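Long-range contacts in putative glucarate dehydratase (Pseudomonas fluorescens, PDB 4IT1), which probably catalyses the dehydration of D-glucarate to 5-dehydro-4-deoxy-D-glucarate, with magnesium as cofactor, as a member of the mandelate racemase/muconate lactonizing enzyme family: residues Lys210-Lys215 and Pro236-Arg241; Ala168-Lys173 and Ala198-Met203; Asp162-Ser167 and Pro362-Ala367; Pro220-Val225 and Ile254-Leu259. One frame throughout, in Å; residues are numbered along the deposited sequence. Where two conformers were deposited one is given.

Contact 1. Residues Lys210-Lys215 and Pro236-Arg241; sequences KSIKLK and PGYPLR
With CG beside its backbone N (chi1 -57°) and the chain bent at chi2, Arg241 folds back along the neighbouring strand and lays one face of its guanidinium over Ser211 CB, 3.7 Å from CZ. Serine suits this spot because its side chain ends one atom beyond CB, so the flat group can settle close. Lys213 sends CG the other way, anti to its backbone N (chi1 179°), and crosses Arg241 at about a right angle, its CE touching Arg241 CB. The ammonium of Lys213 and the guanidinium of Arg241 do not meet: a water accepts from Lys213 NZ and, weakly, from Arg241 NH1. Asp369 takes the lysine in a salt bridge that probably offsets its charge, while Gln265 gives Arg241 NH2 a neutral acceptor.

Beneath them the backbones pair as parallel strands. Ile212 N donates to Pro239 O at 2.9 Å, almost straight at 176°. Ile212 O receives Arg241 N at 2.8 Å. Leu214 N then reaches Arg241 O at 2.9 Å. Ile212 and Leu240 turn to the other face and lie side by side, CB of the isoleucine 3.7 Å from CD2 of the leucine, a branched pair fit for a buried layer. At the start of the pairing the Tyr238 ring approaches Lys210 O obliquely, CD2 at 3.4 Å.

These are two successive strands of the family's barrel, joined by helix 221-234 in a beta-alpha-beta crossover. That helix covers Leu240, helix 193-207 meets Leu214 and Tyr238, and strand 163-170 pairs with the far edge of 212-215, whose last residue is the predicted catalytic base Lys215.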
# COMPACT_ATOMS: atom_id res chain seq x y z
N LYS A 210 -0.02 -28.65 7.56
CA LYS A 210 -1.20 -29.17 6.84
C LYS A 210 -1.05 -29.14 5.32
O LYS A 210 -1.96 -29.54 4.59
CB LYS A 210 -2.47 -28.45 7.29
CG LYS A 210 -2.93 -28.85 8.68
CD LYS A 210 -4.11 -28.02 9.17
CE LYS A 210 -4.46 -28.38 10.61
NZ LYS A 210 -5.62 -27.60 11.11
N SER A 211 0.11 -28.68 4.84
CA SER A 211 0.43 -28.66 3.41
C SER A 211 1.91 -28.94 3.17
O SER A 211 2.74 -28.77 4.06
CB SER A 211 0.04 -27.31 2.80
OG SER A 211 0.53 -26.25 3.59
N ILE A 212 2.24 -29.38 1.95
CA ILE A 212 3.62 -29.76 1.62
C ILE A 212 4.17 -29.09 0.34
O ILE A 212 3.51 -29.10 -0.72
CB ILE A 212 3.76 -31.29 1.49
CG1 ILE A 212 3.25 -32.01 2.76
CG2 ILE A 212 5.22 -31.67 1.25
CD1 ILE A 212 2.97 -33.49 2.57
N LYS A 213 5.37 -28.51 0.46
CA LYS A 213 6.12 -28.02 -0.71
C LYS A 213 7.45 -28.75 -0.89
O LYS A 213 8.31 -28.72 0.00
CB LYS A 213 6.38 -26.51 -0.63
CG LYS A 213 7.18 -25.97 -1.81
CD LYS A 213 7.11 -24.46 -1.92
CE LYS A 213 5.80 -23.99 -2.53
NZ LYS A 213 5.53 -22.58 -2.12
N LEU A 214 7.63 -29.38 -2.05
CA LEU A 214 8.90 -30.02 -2.39
C LEU A 214 9.83 -29.12 -3.24
O LEU A 214 9.42 -28.59 -4.28
CB LEU A 214 8.65 -31.34 -3.12
CG LEU A 214 9.89 -32.08 -3.60
CD1 LEU A 214 10.61 -32.78 -2.46
CD2 LEU A 214 9.54 -33.06 -4.71
N LYS A 215 11.08 -28.97 -2.79
CA LYS A 215 12.12 -28.31 -3.58
C LYS A 215 12.56 -29.22 -4.72
O LYS A 215 13.21 -30.24 -4.50
CB LYS A 215 13.32 -27.93 -2.72
CG LYS A 215 14.45 -27.27 -3.51
CD LYS A 215 14.44 -25.75 -3.38
CE LYS A 215 13.27 -25.10 -4.10
NZ LYS A 215 13.17 -23.65 -3.79
N PRO A 236 -3.15 -38.07 2.02
CA PRO A 236 -4.28 -37.55 1.25
C PRO A 236 -4.83 -36.28 1.91
O PRO A 236 -4.64 -36.08 3.12
CB PRO A 236 -5.31 -38.68 1.32
CG PRO A 236 -4.59 -39.87 1.88
CD PRO A 236 -3.52 -39.29 2.76
N GLY A 237 -5.50 -35.44 1.13
CA GLY A 237 -6.05 -34.18 1.63
C GLY A 237 -4.98 -33.19 2.08
O GLY A 237 -5.30 -32.14 2.66
N TYR A 238 -3.72 -33.53 1.84
CA TYR A 238 -2.61 -32.60 2.02
C TYR A 238 -2.35 -31.89 0.69
O TYR A 238 -2.03 -32.54 -0.31
CB TYR A 238 -1.36 -33.33 2.52
CG TYR A 238 -1.33 -33.54 4.02
CD1 TYR A 238 -1.97 -34.65 4.61
CD2 TYR A 238 -0.67 -32.64 4.85
CE1 TYR A 238 -1.94 -34.83 5.99
CE2 TYR A 238 -0.64 -32.81 6.22
CZ TYR A 238 -1.27 -33.91 6.79
OH TYR A 238 -1.22 -34.07 8.15
N PRO A 239 -2.53 -30.56 0.66
CA PRO A 239 -2.25 -29.81 -0.57
C PRO A 239 -0.75 -29.89 -0.91
O PRO A 239 0.09 -29.65 -0.03
CB PRO A 239 -2.64 -28.37 -0.21
CG PRO A 239 -3.57 -28.50 0.96
CD PRO A 239 -3.03 -29.68 1.72
N LEU A 240 -0.44 -30.27 -2.15
CA LEU A 240 0.95 -30.46 -2.58
C LEU A 240 1.40 -29.41 -3.61
O LEU A 240 0.66 -29.08 -4.55
CB LEU A 240 1.15 -31.87 -3.14
CG LEU A 240 0.81 -33.05 -2.24
CD1 LEU A 240 0.84 -34.36 -3.02
CD2 LEU A 240 1.76 -33.13 -1.05
N ARG A 241 2.62 -28.90 -3.40
CA ARG A 241 3.24 -27.89 -4.27
C ARG A 241 4.71 -28.24 -4.56
O ARG A 241 5.35 -28.92 -3.75
CB ARG A 241 3.19 -26.52 -3.60
CG ARG A 241 1.81 -26.04 -3.20
CD ARG A 241 1.85 -25.29 -1.88
NE ARG A 241 0.51 -25.19 -1.30
CZ ARG A 241 0.23 -24.90 -0.03
NH1 ARG A 241 1.20 -24.67 0.85
NH2 ARG A 241 -1.03 -24.85 0.36
O HOH W 1 3.97 -23.23 0.66

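Contact 2. Residues Ala168-Lys173 and Ala198-Met203; sequences AYLFFK and AQAARM
Gln199 reaches from helix 193-207 to the backbone of Phe171, in the segment that carries the first strand of the barrel, and grips it with both ends of its amide. In this beta/alpha barrel the helix packs against the outside of strand 163-170, running nearly antiparallel to it, with the short axes 9.0 Å apart.

The amide grip is the tight end. Gln199 NE2 donates to Phe171 O at 2.8 Å, the acceptor lying in the amide plane, while Gln199 OE1 receives Phe171 N at 3.2 Å on a lone pair in its own carbonyl plane. Two bonds to one residue fix the rotation of the amide and satisfy a peptide N-H and C=O. The chain gets there because CG stands anti to the backbone N (chi1 -175°) and continues extended; glutamine has both the length and the paired donor and acceptor needed.

The rest of the interface is looser and apolar. The side chains of Leu170 and Gln199 run alongside each other, head to tail. Leu170 rests CD2 3.7 Å from Ala200 CA; alanine is small enough to let the strand come near the helix. Solvent lies on the far side of the helix, where Arg202 is exposed and makes a cation-pi contact with Trp187, whereas every residue that touches across the contact is buried. Tyr169 points the other way, into the barrel, where its OH bonds to Lys215. The flexible, unbranched Met203 ends the row: its SD lies 3.9 Å from Ala168 CB, and its CE stops 3.6 Å from Tyr169 O.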
# COMPACT_ATOMS: atom_id res chain seq x y z
N ALA A 168 5.31 -27.72 5.07
CA ALA A 168 6.56 -28.42 5.29
C ALA A 168 7.38 -28.27 4.02
O ALA A 168 6.94 -28.71 2.95
CB ALA A 168 6.29 -29.89 5.58
N TYR A 169 8.54 -27.62 4.13
CA TYR A 169 9.43 -27.45 2.97
C TYR A 169 10.42 -28.62 2.86
O TYR A 169 11.42 -28.67 3.58
CB TYR A 169 10.17 -26.10 3.01
CG TYR A 169 10.25 -25.41 1.64
CD1 TYR A 169 10.56 -26.14 0.48
CD2 TYR A 169 10.01 -24.04 1.51
CE1 TYR A 169 10.61 -25.53 -0.76
CE2 TYR A 169 10.06 -23.42 0.27
CZ TYR A 169 10.37 -24.17 -0.86
OH TYR A 169 10.43 -23.57 -2.10
N LEU A 170 10.12 -29.54 1.95
CA LEU A 170 10.92 -30.75 1.73
C LEU A 170 12.03 -30.57 0.70
O LEU A 170 11.83 -29.95 -0.35
CB LEU A 170 10.02 -31.89 1.25
CG LEU A 170 8.78 -32.32 2.02
CD1 LEU A 170 8.25 -33.61 1.40
CD2 LEU A 170 9.08 -32.50 3.50
N PHE A 171 13.18 -31.18 0.99
CA PHE A 171 14.35 -31.15 0.13
C PHE A 171 14.89 -32.55 -0.10
O PHE A 171 14.83 -33.39 0.80
CB PHE A 171 15.47 -30.36 0.79
CG PHE A 171 15.26 -28.88 0.79
CD1 PHE A 171 14.49 -28.27 1.77
CD2 PHE A 171 15.85 -28.09 -0.19
CE1 PHE A 171 14.30 -26.90 1.78
CE2 PHE A 171 15.67 -26.71 -0.19
CZ PHE A 171 14.89 -26.11 0.79
N PHE A 172 15.43 -32.79 -1.28
CA PHE A 172 16.36 -33.89 -1.45
C PHE A 172 17.68 -33.46 -0.81
O PHE A 172 18.01 -32.27 -0.79
CB PHE A 172 16.53 -34.24 -2.92
CG PHE A 172 15.27 -34.70 -3.58
CD1 PHE A 172 14.85 -36.03 -3.47
CD2 PHE A 172 14.48 -33.82 -4.31
CE1 PHE A 172 13.67 -36.46 -4.07
CE2 PHE A 172 13.31 -34.25 -4.93
CZ PHE A 172 12.90 -35.57 -4.80
N LYS A 173 18.39 -34.42 -0.23
CA LYS A 173 19.67 -34.14 0.42
C LYS A 173 20.57 -35.36 0.40
O LYS A 173 20.10 -36.49 0.25
CB LYS A 173 19.45 -33.63 1.87
CG LYS A 173 18.93 -34.66 2.87
CD LYS A 173 18.57 -34.04 4.21
CE LYS A 173 19.79 -33.64 5.03
NZ LYS A 173 20.64 -34.81 5.41
N ALA A 198 9.26 -40.26 4.49
CA ALA A 198 9.78 -40.28 5.85
C ALA A 198 10.20 -38.90 6.35
O ALA A 198 9.96 -38.57 7.51
CB ALA A 198 10.95 -41.25 5.93
N GLN A 199 10.80 -38.09 5.48
CA GLN A 199 11.25 -36.75 5.86
C GLN A 199 10.06 -35.84 6.19
O GLN A 199 10.09 -35.06 7.15
CB GLN A 199 12.13 -36.13 4.77
CG GLN A 199 12.73 -34.78 5.14
CD GLN A 199 13.29 -34.02 3.95
OE1 GLN A 199 12.82 -32.93 3.61
NE2 GLN A 199 14.31 -34.58 3.32
N ALA A 200 9.01 -35.94 5.37
CA ALA A 200 7.77 -35.20 5.60
C ALA A 200 7.09 -35.64 6.90
O ALA A 200 6.73 -34.80 7.73
CB ALA A 200 6.82 -35.37 4.42
N ALA A 201 6.95 -36.95 7.06
CA ALA A 201 6.39 -37.54 8.28
C ALA A 201 7.05 -36.93 9.51
O ALA A 201 6.35 -36.48 10.43
CB ALA A 201 6.55 -39.05 8.27
N ARG A 202 8.38 -36.88 9.52
CA ARG A 202 9.12 -36.28 10.63
C ARG A 202 8.65 -34.87 10.91
O ARG A 202 8.44 -34.51 12.07
CB ARG A 202 10.62 -36.30 10.36
CG ARG A 202 11.41 -35.46 11.35
CD ARG A 202 12.90 -35.71 11.25
NE ARG A 202 13.65 -34.72 12.02
CZ ARG A 202 14.95 -34.83 12.32
NH1 ARG A 202 15.64 -35.90 11.92
NH2 ARG A 202 15.55 -33.88 13.04
N MET A 203 8.48 -34.08 9.85
CA MET A 203 8.10 -32.67 9.97
C MET A 203 6.65 -32.50 10.42
O MET A 203 6.35 -31.67 11.28
CB MET A 203 8.31 -31.94 8.65
CG MET A 203 9.76 -31.63 8.32
SD MET A 203 9.89 -30.61 6.84
CE MET A 203 11.64 -30.29 6.80

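Contact 3. Residues Asp162-Ser167 and Pro362-Ala367; sequences DEVPFS and PNLDYA
Strand 163-170, which opens the barrel sheet, is flanked here by the loop that follows helix 348-360, and Ala367 of that loop lies against the backbone of Phe166. Ala367 CB is 3.9 Å from Phe166 C and 4.1 Å from Pro165 CB; a methyl group is small enough to come so near a main chain, the CA atoms of Phe166 and Ala367 being 4.6 Å apart. Further back, Leu364 points toward the strand and brings CD2 to 4.4 Å from Val164 CG1 and 4.5 Å from Pro165 CD, a light apolar touch.

The sheet of this enolase-superfamily barrel is parallel from strand 163-170 through to 338-341, and the loop returns to the first of these strands after the last. Cys368, next after Ala367, makes backbone hydrogen bonds with Pro165 and Ser167, while strand 393-395 pairs with 163-170 in the antiparallel sense. Proline suits position 165, since its ring offers a compact apolar surface to the loop, while its carbonyl remains available as an acceptor though it has no N-H to donate. Beyond the methyl contact a water bridges the segments: Ser167 OG lies 2.8 Å from it, and it donates a weak bond to Ala367 O at 3.4 Å.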
# COMPACT_ATOMS: atom_id res chain seq x y z
N ASP A 162 -4.96 -14.80 14.04
CA ASP A 162 -4.05 -14.91 15.19
C ASP A 162 -3.07 -16.07 15.00
O ASP A 162 -2.17 -16.29 15.82
CB ASP A 162 -4.83 -15.06 16.51
CG ASP A 162 -5.86 -16.18 16.47
OD1 ASP A 162 -5.57 -17.25 15.89
OD2 ASP A 162 -6.96 -16.00 17.03
N GLU A 163 -3.27 -16.82 13.92
CA GLU A 163 -2.42 -17.94 13.56
C GLU A 163 -2.14 -17.91 12.06
O GLU A 163 -3.06 -17.72 11.26
CB GLU A 163 -3.10 -19.25 13.94
CG GLU A 163 -3.13 -19.52 15.43
CD GLU A 163 -3.49 -20.96 15.76
OE1 GLU A 163 -3.85 -21.71 14.83
OE2 GLU A 163 -3.40 -21.33 16.95
N VAL A 164 -0.87 -18.10 11.70
CA VAL A 164 -0.44 -18.07 10.30
C VAL A 164 0.02 -19.46 9.87
O VAL A 164 0.99 -19.99 10.41
CB VAL A 164 0.70 -17.06 10.07
CG1 VAL A 164 1.16 -17.09 8.62
CG2 VAL A 164 0.25 -15.65 10.45
N PRO A 165 -0.69 -20.07 8.90
CA PRO A 165 -0.33 -21.43 8.47
C PRO A 165 0.97 -21.48 7.66
O PRO A 165 1.36 -20.47 7.05
CB PRO A 165 -1.53 -21.86 7.60
CG PRO A 165 -2.13 -20.58 7.11
CD PRO A 165 -1.81 -19.51 8.13
N PHE A 166 1.64 -22.63 7.68
CA PHE A 166 2.89 -22.84 6.96
C PHE A 166 2.92 -24.24 6.42
O PHE A 166 2.22 -25.12 6.92
CB PHE A 166 4.09 -22.64 7.88
CG PHE A 166 4.48 -21.21 8.08
CD1 PHE A 166 5.40 -20.61 7.22
CD2 PHE A 166 3.95 -20.46 9.12
CE1 PHE A 166 5.77 -19.29 7.40
CE2 PHE A 166 4.32 -19.14 9.31
CZ PHE A 166 5.23 -18.55 8.44
N SER A 167 3.74 -24.46 5.39
CA SER A 167 3.89 -25.79 4.84
C SER A 167 5.18 -26.42 5.33
O SER A 167 6.03 -25.76 5.95
CB SER A 167 3.85 -25.76 3.30
OG SER A 167 4.80 -24.87 2.77
N PRO A 362 -5.61 -9.30 4.54
CA PRO A 362 -6.91 -9.96 4.41
C PRO A 362 -6.81 -11.09 3.42
O PRO A 362 -7.35 -12.18 3.66
CB PRO A 362 -7.81 -8.85 3.85
CG PRO A 362 -7.12 -7.57 4.18
CD PRO A 362 -5.66 -7.90 4.09
N ASN A 363 -6.11 -10.84 2.31
CA ASN A 363 -6.02 -11.81 1.22
C ASN A 363 -4.78 -12.71 1.28
O ASN A 363 -3.93 -12.67 0.41
CB ASN A 363 -6.18 -11.12 -0.14
CG ASN A 363 -5.08 -10.12 -0.44
OD1 ASN A 363 -4.68 -9.32 0.41
ND2 ASN A 363 -4.59 -10.15 -1.68
N LEU A 364 -4.71 -13.52 2.33
CA LEU A 364 -3.71 -14.58 2.44
C LEU A 364 -4.30 -15.88 1.89
O LEU A 364 -5.12 -16.53 2.53
CB LEU A 364 -3.26 -14.76 3.90
CG LEU A 364 -2.13 -15.75 4.19
CD1 LEU A 364 -0.90 -15.44 3.35
CD2 LEU A 364 -1.77 -15.76 5.67
N ASP A 365 -3.85 -16.26 0.70
CA ASP A 365 -4.53 -17.29 -0.09
C ASP A 365 -4.02 -18.71 0.11
O ASP A 365 -4.73 -19.67 -0.19
CB ASP A 365 -4.50 -16.91 -1.57
CG ASP A 365 -5.23 -15.62 -1.84
OD1 ASP A 365 -6.45 -15.58 -1.60
OD2 ASP A 365 -4.59 -14.65 -2.30
N TYR A 366 -2.79 -18.85 0.59
CA TYR A 366 -2.17 -20.16 0.79
C TYR A 366 -1.27 -20.12 2.01
O TYR A 366 -0.90 -19.04 2.48
CB TYR A 366 -1.35 -20.58 -0.43
CG TYR A 366 -2.10 -20.63 -1.74
CD1 TYR A 366 -2.23 -19.49 -2.54
CD2 TYR A 366 -2.67 -21.82 -2.19
CE1 TYR A 366 -2.92 -19.53 -3.75
CE2 TYR A 366 -3.37 -21.87 -3.39
CZ TYR A 366 -3.49 -20.73 -4.17
OH TYR A 366 -4.17 -20.78 -5.36
N ALA A 367 -0.92 -21.30 2.52
CA ALA A 367 0.05 -21.43 3.60
C ALA A 367 1.40 -20.87 3.17
O ALA A 367 1.80 -21.01 2.01
CB ALA A 367 0.19 -22.89 4.02
O HOH W 1 3.97 -23.23 0.66

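Contact 4. Residues Pro220-Val225 and Ile254-Leu259; sequences PPEHEV and IRMAEL
Met256 SD sits between Pro221 and Val225, 3.5 Å from Pro221 CB and 3.6 Å from Val225 CG2, and makes the apolar centre of this helix pair. The methionine reaches that place with CG anti to its carbonyl carbon (chi1 -63°) and then bends at chi2 and again at chi3, which curls the thioether in between the helices. An unbranched, pliable chain can follow the uneven surface left by a rigid proline ring and a branched valine. Proline is well placed in the first turn, where its missing N-H costs no helical bond.

One turn along, the other branch of Val225 takes over: CG1 lies 4.1 Å from Leu259 CB, the two side chains crossing at about a right angle. Leu259 also extends CD1 to Glu222 CG at 4.2 Å, an aliphatic step between core and surface. Glu222, bent at chi2, carries its carboxylate past Met256 CE, 4.0 Å from OE2, to the outer rim. There OE2 accepts from Arg255 NH1 at 3.1 Å in a salt bridge with an N-H...O angle of 164°. The oxygen lies at the edge of the guanidinium, in its plane, yet is itself met from above the carboxylate plane. Both residues are exposed, so water probably weakens the attraction, and their long chains suit a bridge that spans the groove.

Helices 221-234 and 250-260 are consecutive outer helices of the barrel, their short axes 26° apart and 10.4 Å at closest approach, with strand 240-243 between them in the chain. Phe446 covers Pro221, and helix 274-284 follows on beyond Ile254.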
# COMPACT_ATOMS: atom_id res chain seq x y z
N PRO A 220 16.09 -36.21 -11.61
CA PRO A 220 15.32 -36.39 -12.84
C PRO A 220 13.82 -36.13 -12.62
O PRO A 220 13.26 -36.57 -11.61
CB PRO A 220 15.57 -37.85 -13.20
CG PRO A 220 16.94 -38.12 -12.67
CD PRO A 220 17.05 -37.31 -11.40
N PRO A 221 13.19 -35.37 -13.53
CA PRO A 221 11.81 -34.95 -13.29
C PRO A 221 10.80 -36.11 -13.17
O PRO A 221 9.89 -36.02 -12.36
CB PRO A 221 11.50 -34.00 -14.47
CG PRO A 221 12.60 -34.20 -15.47
CD PRO A 221 13.79 -34.69 -14.70
N GLU A 222 10.98 -37.19 -13.94
CA GLU A 222 10.17 -38.40 -13.74
C GLU A 222 10.32 -38.97 -12.33
O GLU A 222 9.34 -39.46 -11.75
CB GLU A 222 10.52 -39.50 -14.75
CG GLU A 222 9.83 -39.37 -16.10
CD GLU A 222 10.64 -38.58 -17.12
OE1 GLU A 222 11.67 -37.97 -16.74
OE2 GLU A 222 10.24 -38.57 -18.30
N HIS A 223 11.53 -38.91 -11.78
CA HIS A 223 11.77 -39.42 -10.44
C HIS A 223 11.09 -38.53 -9.42
O HIS A 223 10.51 -39.03 -8.45
CB HIS A 223 13.27 -39.56 -10.13
CG HIS A 223 13.56 -40.00 -8.73
ND1 HIS A 223 13.52 -41.32 -8.33
CD2 HIS A 223 13.88 -39.28 -7.62
CE1 HIS A 223 13.80 -41.40 -7.05
NE2 HIS A 223 14.03 -40.18 -6.59
N GLU A 224 11.15 -37.23 -9.63
CA GLU A 224 10.54 -36.29 -8.70
C GLU A 224 9.01 -36.38 -8.72
O GLU A 224 8.38 -36.24 -7.68
CB GLU A 224 11.03 -34.85 -8.95
CG GLU A 224 12.51 -34.63 -8.65
CD GLU A 224 12.96 -33.19 -8.84
OE1 GLU A 224 12.52 -32.52 -9.81
OE2 GLU A 224 13.78 -32.72 -8.03
N VAL A 225 8.44 -36.63 -9.90
CA VAL A 225 7.00 -36.86 -10.05
C VAL A 225 6.56 -38.05 -9.20
O VAL A 225 5.60 -37.94 -8.43
CB VAL A 225 6.60 -37.07 -11.54
CG1 VAL A 225 5.21 -37.68 -11.68
CG2 VAL A 225 6.66 -35.75 -12.29
N ILE A 254 5.42 -29.35 -19.50
CA ILE A 254 4.20 -29.88 -20.07
C ILE A 254 4.08 -31.40 -19.86
O ILE A 254 3.02 -31.86 -19.44
CB ILE A 254 4.05 -29.48 -21.55
CG1 ILE A 254 3.71 -27.99 -21.63
CG2 ILE A 254 2.98 -30.32 -22.25
CD1 ILE A 254 3.92 -27.38 -23.00
N ARG A 255 5.16 -32.14 -20.12
CA ARG A 255 5.17 -33.60 -19.95
C ARG A 255 4.93 -34.00 -18.50
O ARG A 255 4.24 -35.00 -18.23
CB ARG A 255 6.47 -34.23 -20.46
CG ARG A 255 6.62 -34.24 -21.98
CD ARG A 255 7.67 -35.23 -22.46
NE ARG A 255 9.02 -34.92 -21.98
CZ ARG A 255 9.66 -35.57 -21.00
NH1 ARG A 255 9.08 -36.60 -20.39
NH2 ARG A 255 10.88 -35.20 -20.64
N MET A 256 5.49 -33.23 -17.57
CA MET A 256 5.30 -33.47 -16.15
C MET A 256 3.87 -33.20 -15.70
O MET A 256 3.28 -34.00 -14.96
CB MET A 256 6.30 -32.67 -15.32
CG MET A 256 7.77 -33.03 -15.55
SD MET A 256 8.22 -34.77 -15.33
CE MET A 256 8.15 -35.39 -17.01
N ALA A 257 3.31 -32.08 -16.16
CA ALA A 257 1.90 -31.74 -15.93
C ALA A 257 0.98 -32.90 -16.32
O ALA A 257 0.02 -33.19 -15.60
CB ALA A 257 1.52 -30.50 -16.72
N GLU A 258 1.27 -33.55 -17.44
CA GLU A 258 0.50 -34.70 -17.91
C GLU A 258 0.58 -35.87 -16.92
O GLU A 258 -0.44 -36.43 -16.55
CB GLU A 258 0.95 -35.15 -19.30
CG GLU A 258 0.65 -34.14 -20.40
CD GLU A 258 1.03 -34.63 -21.79
OE1 GLU A 258 0.17 -34.57 -22.69
OE2 GLU A 258 2.18 -35.07 -21.99
N LEU A 259 1.79 -36.19 -16.48
CA LEU A 259 2.01 -37.28 -15.53
C LEU A 259 1.42 -37.02 -14.14
O LEU A 259 1.05 -37.96 -13.44
CB LEU A 259 3.51 -37.62 -15.42
CG LEU A 259 4.25 -38.18 -16.64
CD1 LEU A 259 5.74 -38.30 -16.34
CD2 LEU A 259 3.69 -39.53 -17.10

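How the contacts relate
Contacts 1, 2 and 3 all reach the mixed barrel sheet, where strands 163-170, 212-215 and 240-243 are neighbours; contact 4 joins helices outside it. Along the chain, contacts 1, 2 and 4 are nested within the loop closed by contact 3; contact 2 ends before contact 1 begins, and contacts 1 and 4 interlock. Contacts 1 and 2 have centres about 11 Å apart and are tied by probable backbone hydrogen bonds between Leu170 and both Lys213 and Lys215. Contact 3, about 14 Å from contact 1 centre to centre, shares a water with it. Contact 4 is about 28 Å from contact 3, again between centres. Together they run from the magnesium site's surroundings to the barrel's helical exterior.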